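Local coordinates for phosphoheptose isomerase (Neisseria gonorrhoeae, PDB 5I01) that isomerises sedoheptulose 7-phosphate to D-glycero-D-manno-heptose 7-phosphate with the help of zinc, the first step of the heptose biosynthesis that feeds lipooligosaccharide synthesis, at the interface of chains A and B. Sequence-based numbering; all coordinates share one arbitrary frame. Chains: chain A/B, Phosphoheptose isomerase.

The interface of chains A and B. Residues chain A 6, 9, 13, 172; chain B 185, 189-190, 193.
Carboxylate oxygen OD2 of B:Asp189 is gripped by two donors of chain A, A:Arg9 and A:His13, which reach it from opposite faces of the carboxylate plane. This tetrameric GmhA belongs to the SIS family, and the grip is one of the contacts joining two subunits of the homotetramer: the N-terminal helix 6-27 of one chain lies against helix 173-194 of its two-fold mate, so the same cluster recurs with the chains exchanged. The guanidinium nitrogen NH1 of A:Arg9 donates to OD2 of B:Asp189 at 2.7 Å, a salt bridge that uses the syn side of the carboxylate while the oxygen sits at the edge of the guanidinium. The arginine chain leaves its helix with CG anti to the backbone N (chi1 -178°), and the bend at chi3 (-77°) presents NH1 to the aspartate. A:His13 also donates, from NE2, 3.1 Å from OD2 of B:Asp189 and nearly straight; the oxygen lies in the ring plane, yet the imidazole comes from above the carboxylate. Donors on both faces of the plane probably restrain the carboxylate's rotation about chi2. The second oxygen, OD1, faces A:Arg172, whose extended side chain arrives from the loop just before helix 173-193 and makes a longer salt bridge, NH2 of A:Arg172 to OD1 of B:Asp189 being 3.7 Å. With two arginines so near, the carboxylate would be expected to stay ionised. Beyond the charges, CB of B:Ser193 packs over one face of the A:Arg9 guanidinium, toward its rim, at 3.6 Å from CZ of A:Arg9. The hydroxyl OG of B:Ser193 bonds the carbonyl O of B:Cys190 at 2.7 Å, and both CB and OG lie near NE of A:Arg9. Farther toward the N-terminus of chain A, methyl CD2 of A:Leu6 rests on SG of B:Cys190 at 3.9 Å. One turn before B:Asp189 stands B:His185, a zinc ligand, so helix 173-194 carries both this contact and part of the zinc site.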
loop_
_atom_site.group_PDB
_atom_site.type_symbol
_atom_site.label_atom_id
_atom_site.label_comp_id
_atom_site.label_asym_id
_atom_site.label_seq_id
_atom_site.Cartn_x
_atom_site.Cartn_y
_atom_site.Cartn_z
ATOM N N LEU A 6 21.124 24.316 14.326
ATOM C CA LEU A 6 20.570 23.493 13.248
ATOM C C LEU A 6 21.528 23.295 12.070
ATOM O O LEU A 6 21.550 22.216 11.466
ATOM C CB LEU A 6 19.256 24.101 12.739
ATOM C CG LEU A 6 18.089 24.159 13.717
ATOM C CD1 LEU A 6 16.880 24.735 13.000
ATOM C CD2 LEU A 6 17.782 22.781 14.291
ATOM N N ARG A 9 24.064 20.730 13.316
ATOM C CA ARG A 9 23.357 19.448 13.393
ATOM C C ARG A 9 23.207 18.807 12.015
ATOM O O ARG A 9 23.526 17.639 11.863
ATOM C CB ARG A 9 22.003 19.661 14.049
ATOM C CG ARG A 9 21.146 18.429 14.244
ATOM C CD ARG A 9 19.876 18.819 14.996
ATOM N NE ARG A 9 20.111 19.019 16.425
ATOM C CZ ARG A 9 20.339 18.044 17.308
ATOM N NH1 ARG A 9 20.368 16.759 16.945
ATOM N NH2 ARG A 9 20.553 18.357 18.577
ATOM N N HIS A 13 25.128 15.348 10.402
ATOM C CA HIS A 13 24.451 14.249 9.692
ATOM C C HIS A 13 25.154 13.810 8.415
ATOM O O HIS A 13 25.386 12.616 8.226
ATOM C CB HIS A 13 23.014 14.618 9.357
ATOM C CG HIS A 13 22.063 14.372 10.474
ATOM N ND1 HIS A 13 21.361 13.199 10.596
ATOM C CD2 HIS A 13 21.704 15.139 11.529
ATOM C CE1 HIS A 13 20.595 13.256 11.670
ATOM N NE2 HIS A 13 20.787 14.424 12.254
ATOM N N ARG A 172 23.702 3.754 14.727
ATOM C CA ARG A 172 22.506 4.547 14.420
ATOM C C ARG A 172 21.649 4.035 13.229
ATOM O O ARG A 172 22.121 3.884 12.088
ATOM C CB ARG A 172 22.906 6.011 14.232
ATOM C CG ARG A 172 21.808 7.001 14.541
ATOM C CD ARG A 172 22.353 8.419 14.582
ATOM N NE ARG A 172 21.300 9.437 14.576
ATOM C CZ ARG A 172 21.503 10.746 14.722
ATOM N NH1 ARG A 172 22.728 11.230 14.890
ATOM N NH2 ARG A 172 20.467 11.579 14.701
ATOM N N HIS B 185 16.201 12.392 6.907
ATOM C CA HIS B 185 16.676 12.099 8.263
ATOM C C HIS B 185 17.214 13.329 9.002
ATOM O O HIS B 185 17.030 13.452 10.201
ATOM C CB HIS B 185 17.729 10.996 8.229
ATOM C CG HIS B 185 17.156 9.629 8.025
ATOM N ND1 HIS B 185 17.786 8.656 7.284
ATOM C CD2 HIS B 185 16.012 9.069 8.482
ATOM C CE1 HIS B 185 17.056 7.555 7.294
ATOM N NE2 HIS B 185 15.971 7.783 8.007
ATOM N N ASP B 189 15.384 14.948 12.475
ATOM C CA ASP B 189 16.193 15.201 13.658
ATOM C C ASP B 189 16.246 16.680 14.065
ATOM O O ASP B 189 16.347 16.992 15.254
ATOM C CB ASP B 189 17.606 14.670 13.477
ATOM C CG ASP B 189 18.427 14.797 14.745
ATOM O OD1 ASP B 189 18.069 14.139 15.743
ATOM O OD2 ASP B 189 19.411 15.568 14.747
ATOM N N CYS B 190 16.193 17.588 13.098
ATOM C CA CYS B 190 16.077 19.014 13.420
ATOM C C CYS B 190 14.746 19.309 14.099
ATOM O O CYS B 190 14.711 19.993 15.121
ATOM C CB CYS B 190 16.212 19.883 12.179
ATOM S SG CYS B 190 17.896 20.033 11.582
ATOM N N SER B 193 14.739 17.873 17.660
ATOM C CA SER B 193 15.577 18.637 18.593
ATOM C C SER B 193 14.902 19.909 19.132
ATOM O O SER B 193 15.143 20.293 20.268
ATOM C CB SER B 193 16.904 19.015 17.946
ATOM O OG SER B 193 16.696 20.010 16.968
#